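Pyruvate kinase 1 (Trypanosoma brucei brucei, PDB 4KCT) catalyses the last step of glycolysis, transfer of phosphate from phosphoenolpyruvate to ADP to give pyruvate and ATP, and also decarboxylates oxaloacetate. Local coordinates at residues A[48-53]-A[327-332]; A[261-266]-A[314-319]. All coordinates share one frame; numbering follows the deposited sequence.

Interaction 1 (A[48-53]-A[327-332]); sequences VARMNF and CVMLSG. With K (potassium ion), chain D.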
loop_
_atom_site.group_PDB
_atom_site.type_symbol
_atom_site.label_atom_id
_atom_site.label_comp_id
_atom_site.label_asym_id
_atom_site.label_seq_id
_atom_site.Cartn_x
_atom_site.Cartn_y
_atom_site.Cartn_z
ATOM N N VAL A 48 -22.619 -30.955 4.360
ATOM C CA VAL A 48 -22.580 -31.501 5.749
ATOM C C VAL A 48 -23.997 -31.533 6.275
ATOM O O VAL A 48 -24.749 -30.578 6.071
ATOM C CB VAL A 48 -21.765 -30.615 6.705
ATOM C CG1 VAL A 48 -21.895 -31.120 8.158
ATOM C CG2 VAL A 48 -20.280 -30.537 6.258
ATOM N N ALA A 49 -24.388 -32.673 6.861
ATOM C CA ALA A 49 -25.690 -32.824 7.482
ATOM C C ALA A 49 -25.593 -32.583 8.993
ATOM O O ALA A 49 -24.782 -33.208 9.685
ATOM C CB ALA A 49 -26.257 -34.220 7.196
ATOM N N ARG A 50 -26.330 -31.598 9.466
ATOM C CA ARG A 50 -26.320 -31.243 10.885
ATOM C C ARG A 50 -27.504 -31.909 11.605
ATOM O O ARG A 50 -28.647 -31.858 11.130
ATOM C CB ARG A 50 -26.400 -29.744 11.052
ATOM C CG ARG A 50 -26.531 -29.258 12.508
ATOM C CD ARG A 50 -26.741 -27.739 12.532
ATOM N NE ARG A 50 -26.954 -27.190 13.878
ATOM C CZ ARG A 50 -28.117 -26.707 14.300
ATOM N NH1 ARG A 50 -29.197 -26.727 13.492
ATOM N NH2 ARG A 50 -28.219 -26.234 15.532
ATOM N N MET A 51 -27.191 -32.655 12.661
ATOM C CA MET A 51 -28.197 -33.174 13.568
ATOM C C MET A 51 -28.251 -32.279 14.801
ATOM O O MET A 51 -27.255 -32.130 15.520
ATOM C CB MET A 51 -27.840 -34.603 13.996
ATOM C CG MET A 51 -27.558 -35.564 12.829
ATOM S SD MET A 51 -27.083 -37.193 13.413
ATOM C CE MET A 51 -25.510 -36.866 14.234
ATOM N N ASN A 52 -29.418 -31.700 15.053
ATOM C CA ASN A 52 -29.603 -30.834 16.185
ATOM C C ASN A 52 -30.092 -31.626 17.367
ATOM O O ASN A 52 -31.278 -31.978 17.440
ATOM C CB ASN A 52 -30.621 -29.742 15.863
ATOM C CG ASN A 52 -30.759 -28.727 16.995
ATOM O OD1 ASN A 52 -30.075 -28.819 18.030
ATOM N ND2 ASN A 52 -31.646 -27.769 16.813
ATOM N N PHE A 53 -29.172 -31.972 18.263
ATOM C CA PHE A 53 -29.515 -32.817 19.412
ATOM C C PHE A 53 -30.199 -32.041 20.520
ATOM O O PHE A 53 -30.504 -32.607 21.565
ATOM C CB PHE A 53 -28.270 -33.530 19.977
ATOM C CG PHE A 53 -27.965 -34.835 19.312
ATOM C CD1 PHE A 53 -27.813 -34.913 17.934
ATOM C CD2 PHE A 53 -27.848 -36.005 20.067
ATOM C CE1 PHE A 53 -27.513 -36.117 17.325
ATOM C CE2 PHE A 53 -27.548 -37.207 19.464
ATOM C CZ PHE A 53 -27.422 -37.275 18.088
ATOM N N CYS A 327 -18.182 -21.711 5.307
ATOM C CA CYS A 327 -19.483 -22.351 5.217
ATOM C C CYS A 327 -20.568 -21.382 5.611
ATOM O O CYS A 327 -20.386 -20.553 6.516
ATOM C CB CYS A 327 -19.590 -23.535 6.195
ATOM S SG CYS A 327 -18.338 -24.787 5.959
ATOM N N VAL A 328 -21.759 -21.650 5.083
ATOM C CA VAL A 328 -22.967 -21.062 5.561
ATOM C C VAL A 328 -23.945 -22.180 5.908
ATOM O O VAL A 328 -23.800 -23.316 5.458
ATOM C CB VAL A 328 -23.595 -20.123 4.486
ATOM C CG1 VAL A 328 -22.778 -18.825 4.407
ATOM C CG2 VAL A 328 -23.584 -20.791 3.120
ATOM N N MET A 329 -24.877 -21.891 6.790
ATOM C CA MET A 329 -25.643 -22.959 7.391
ATOM C C MET A 329 -27.130 -22.678 7.292
ATOM O O MET A 329 -27.556 -21.503 7.227
ATOM C CB MET A 329 -25.252 -23.146 8.841
ATOM C CG MET A 329 -25.970 -24.309 9.506
ATOM S SD MET A 329 -25.202 -24.663 11.089
ATOM C CE MET A 329 -26.521 -24.133 12.201
ATOM N N LEU A 330 -27.900 -23.753 7.171
ATOM C CA LEU A 330 -29.359 -23.687 7.196
ATOM C C LEU A 330 -29.888 -24.502 8.385
ATOM O O LEU A 330 -29.342 -25.578 8.727
ATOM C CB LEU A 330 -29.930 -24.215 5.851
ATOM C CG LEU A 330 -29.485 -23.412 4.615
ATOM C CD1 LEU A 330 -29.760 -24.215 3.342
ATOM C CD2 LEU A 330 -30.191 -22.054 4.552
ATOM N N SER A 331 -30.913 -23.968 9.044
ATOM C CA SER A 331 -31.491 -24.634 10.207
ATOM C C SER A 331 -32.918 -25.048 9.920
ATOM O O SER A 331 -33.136 -25.995 9.138
ATOM C CB SER A 331 -31.379 -23.741 11.444
ATOM O OG SER A 331 -29.997 -23.563 11.738
ATOM N N GLY A 332 -33.884 -24.271 10.407
ATOM C CA GLY A 332 -35.308 -24.595 10.153
ATOM C C GLY A 332 -35.656 -24.593 8.657
ATOM O O GLY A 332 -36.535 -25.352 8.208
HETATM K K K D . -28.186 -27.525 19.530
HETATM O O HOH W 1 -28.146 -25.810 21.499
HETATM O O HOH W 2 -28.918 -25.001 18.307
#

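Interaction 2 (A[261-266]-A[314-319]); sequences VARGDL and VSDVAN. With MG (magnesium ion), chain C; PYR (pyruvic acid), chain E.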
loop_
_atom_site.group_PDB
_atom_site.type_symbol
_atom_site.label_atom_id
_atom_site.label_comp_id
_atom_site.label_asym_id
_atom_site.label_seq_id
_atom_site.Cartn_x
_atom_site.Cartn_y
_atom_site.Cartn_z
ATOM N N VAL A 261 -20.164 -19.176 14.104
ATOM C CA VAL A 261 -20.763 -17.960 14.600
ATOM C C VAL A 261 -22.257 -18.205 14.782
ATOM O O VAL A 261 -22.999 -18.276 13.803
ATOM C CB VAL A 261 -20.524 -16.770 13.615
ATOM C CG1 VAL A 261 -21.142 -15.476 14.162
ATOM C CG2 VAL A 261 -19.025 -16.594 13.362
ATOM N N ALA A 262 -22.658 -18.511 16.014
ATOM C CA ALA A 262 -23.989 -19.041 16.264
ATOM C C ALA A 262 -24.939 -17.872 16.555
ATOM O O ALA A 262 -25.110 -17.470 17.701
ATOM C CB ALA A 262 -23.956 -20.018 17.434
ATOM N N ARG A 263 -25.388 -17.217 15.491
ATOM C CA ARG A 263 -25.955 -15.874 15.592
ATOM C C ARG A 263 -27.280 -15.798 16.345
ATOM O O ARG A 263 -27.662 -14.729 16.790
ATOM C CB ARG A 263 -26.101 -15.248 14.214
ATOM C CG ARG A 263 -24.751 -15.008 13.554
ATOM C CD ARG A 263 -24.928 -14.250 12.262
ATOM N NE ARG A 263 -25.950 -14.852 11.396
ATOM C CZ ARG A 263 -26.274 -14.359 10.209
ATOM N NH1 ARG A 263 -25.644 -13.283 9.760
ATOM N NH2 ARG A 263 -27.324 -14.838 9.542
ATOM N N GLY A 264 -27.981 -16.931 16.457
ATOM C CA GLY A 264 -29.280 -16.969 17.141
ATOM C C GLY A 264 -29.114 -16.630 18.604
ATOM O O GLY A 264 -29.550 -15.558 19.071
ATOM N N ASP A 265 -28.383 -17.484 19.315
ATOM C CA ASP A 265 -28.095 -17.230 20.725
ATOM C C ASP A 265 -27.247 -15.960 20.911
ATOM O O ASP A 265 -27.434 -15.183 21.867
ATOM C CB ASP A 265 -27.429 -18.465 21.348
ATOM C CG ASP A 265 -28.456 -19.552 21.727
ATOM O OD1 ASP A 265 -28.322 -20.729 21.286
ATOM O OD2 ASP A 265 -29.477 -19.177 22.336
ATOM N N LEU A 266 -26.294 -15.751 20.018
ATOM C CA LEU A 266 -25.403 -14.612 20.171
ATOM C C LEU A 266 -26.195 -13.306 20.204
ATOM O O LEU A 266 -25.872 -12.400 20.980
ATOM C CB LEU A 266 -24.343 -14.582 19.046
ATOM C CG LEU A 266 -23.220 -13.577 19.181
ATOM C CD1 LEU A 266 -22.485 -13.779 20.510
ATOM C CD2 LEU A 266 -22.243 -13.732 18.008
ATOM N N VAL A 314 -30.713 -12.544 0.850
ATOM C CA VAL A 314 -29.719 -12.716 -0.175
ATOM C C VAL A 314 -28.437 -12.011 0.203
ATOM O O VAL A 314 -27.333 -12.572 0.080
ATOM C CB VAL A 314 -30.213 -12.217 -1.538
ATOM C CG1 VAL A 314 -29.045 -12.166 -2.519
ATOM C CG2 VAL A 314 -31.306 -13.134 -2.048
ATOM N N SER A 315 -28.558 -10.783 0.693
ATOM C CA SER A 315 -27.365 -10.031 1.008
ATOM C C SER A 315 -26.595 -10.613 2.222
ATOM O O SER A 315 -25.369 -10.636 2.233
ATOM C CB SER A 315 -27.687 -8.560 1.172
ATOM O OG SER A 315 -27.484 -8.124 2.476
ATOM N N ASP A 316 -27.326 -11.148 3.189
ATOM C CA ASP A 316 -26.709 -11.816 4.338
ATOM C C ASP A 316 -25.812 -12.980 3.879
ATOM O O ASP A 316 -24.668 -13.136 4.360
ATOM C CB ASP A 316 -27.820 -12.350 5.261
ATOM C CG ASP A 316 -27.286 -12.876 6.599
ATOM O OD1 ASP A 316 -26.382 -12.252 7.205
ATOM O OD2 ASP A 316 -27.753 -13.942 7.030
ATOM N N VAL A 317 -26.344 -13.847 3.031
ATOM C CA VAL A 317 -25.519 -14.957 2.523
ATOM C C VAL A 317 -24.283 -14.441 1.756
ATOM O O VAL A 317 -23.143 -14.891 2.004
ATOM C CB VAL A 317 -26.350 -15.946 1.672
ATOM C CG1 VAL A 317 -25.458 -17.024 1.062
ATOM C CG2 VAL A 317 -27.456 -16.591 2.534
ATOM N N ALA A 318 -24.490 -13.488 0.853
ATOM C CA ALA A 318 -23.386 -12.984 0.022
ATOM C C ALA A 318 -22.339 -12.352 0.930
ATOM O O ALA A 318 -21.149 -12.557 0.761
ATOM C CB ALA A 318 -23.900 -11.956 -1.002
ATOM N N ASN A 319 -22.787 -11.597 1.916
ATOM C CA ASN A 319 -21.834 -10.936 2.812
ATOM C C ASN A 319 -21.072 -11.847 3.760
ATOM O O ASN A 319 -19.896 -11.582 4.065
ATOM C CB ASN A 319 -22.503 -9.774 3.562
ATOM C CG ASN A 319 -22.611 -8.534 2.697
ATOM O OD1 ASN A 319 -21.609 -8.098 2.120
ATOM N ND2 ASN A 319 -23.841 -8.092 2.429
HETATM MG MG MG C . -27.413 -21.628 19.777
HETATM C C PYR E . -27.594 -20.452 17.282
HETATM O O PYR E . -27.607 -19.688 16.277
HETATM O OXT PYR E . -27.747 -19.973 18.442
HETATM C CA PYR E . -27.264 -21.901 17.114
HETATM O O3 PYR E . -27.280 -22.667 18.094
HETATM C CB PYR E . -26.799 -22.405 15.771
HETATM O O HOH W 3 -26.878 -23.262 21.324
HETATM O O HOH W 4 -29.348 -22.523 19.740
#

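Interaction 1 (A[48-53]-A[327-332])
At the C-terminal mouth of the TIM barrel, beside the active site, R50 of strand 46-52 meets M329 of strand 327-330. The two side chains cross at about a right angle. The thioether end of M329 makes most of the contact, CE foremost. Its CE lies over one face of the R50 guanidinium, toward the rim, 3.5 Å from R50 NE. Further back, M329 SD packs against R50 CD at 3.7 Å. R50 reaches this far because its chain is extended from CG to NE, with CG trans to the backbone N (chi1 174°). N52 CB sits on the opposite guanidinium face, so the flat group lies between a methyl and a methylene. S331 OG approaches R50 NH1 obliquely, at 3.7 Å.

A salt bridge from NE to D84 and a hydrogen bond from NH1 to T27 hold the guanidinium in its orientation. N52 OD1 binds the potassium ion at 2.7 Å, and S54, D84 and T85 complete the protein ligands. M329 also touches the bound pyruvate. Strand 23-27 lies between the two strands in the barrel wall. Helix 58-75 packs on A49 and M51, and helix 340-356 on V328 and L330.

Interaction 2 (A[261-266]-A[314-319])
R263 and D316 join the start of helix 263-269 to helix 311-323 by a two-pronged salt bridge. V261, two residues before R263, is in barrel strand 258-262 and packs on I282 of helix 275-289. A262 is the N-cap residue and the centre of an inverse gamma turn. Its CB lies 3.7 Å from PYR C.

R263 turns away from the pyruvate. Its chain bends at chi3 (-50°), and the guanidinium meets the D316 carboxylate end-on. NH1 donates to D316 OD1 at 2.9 Å and NH2 to D316 OD2 at 2.7 Å. Both bonds are nearly straight and use the syn lone pairs of the oxygens. The two planes are only 7° apart. R263 has further acceptors: NE bonds to A296 O, NH2 to T297 O and NH1 to Q279 OE1. These bonds hold the buried guanidinium in place. D316 OD1 also accepts from S315 OG of the second subunit, which places the salt bridge at a subunit interface.

Here the chain passes from the sixth barrel strand into a short helix whose N-terminal amides receive the pyruvate carboxylate. G264 N donates to PYR O at 2.8 Å. The hydrogen bond from D265 N to PYR OXT is 2.7 Å long. The positive end of the helix dipole would probably favour this anion. D265 OD1 binds the magnesium ion at 2.0 Å, and E241 is the other protein ligand. Pyruvate chelates the same ion through OXT and O3. L266 follows on the helix and packs on A278.

In the fold
Both interactions belong to the eight-stranded barrel. Their centres are about 13 Å apart, and the closest atoms of the two are about 5 Å apart. In chain order, 48-53 comes first, then 261-266, 314-319 and 327-332, so both segments of interaction 2 fall between those of interaction 1. Helix 311-323 leads directly into strand 327-330, which links the two contacts along the chain. Interaction 1 joins the second and eighth strands. Interaction 2 ties the end of the sixth strand to the helix before the eighth. Together they frame the pyruvate site: potassium is bound at interaction 1, through N52, and magnesium at interaction 2, through D265, while helix 311-323 reaches the second subunit.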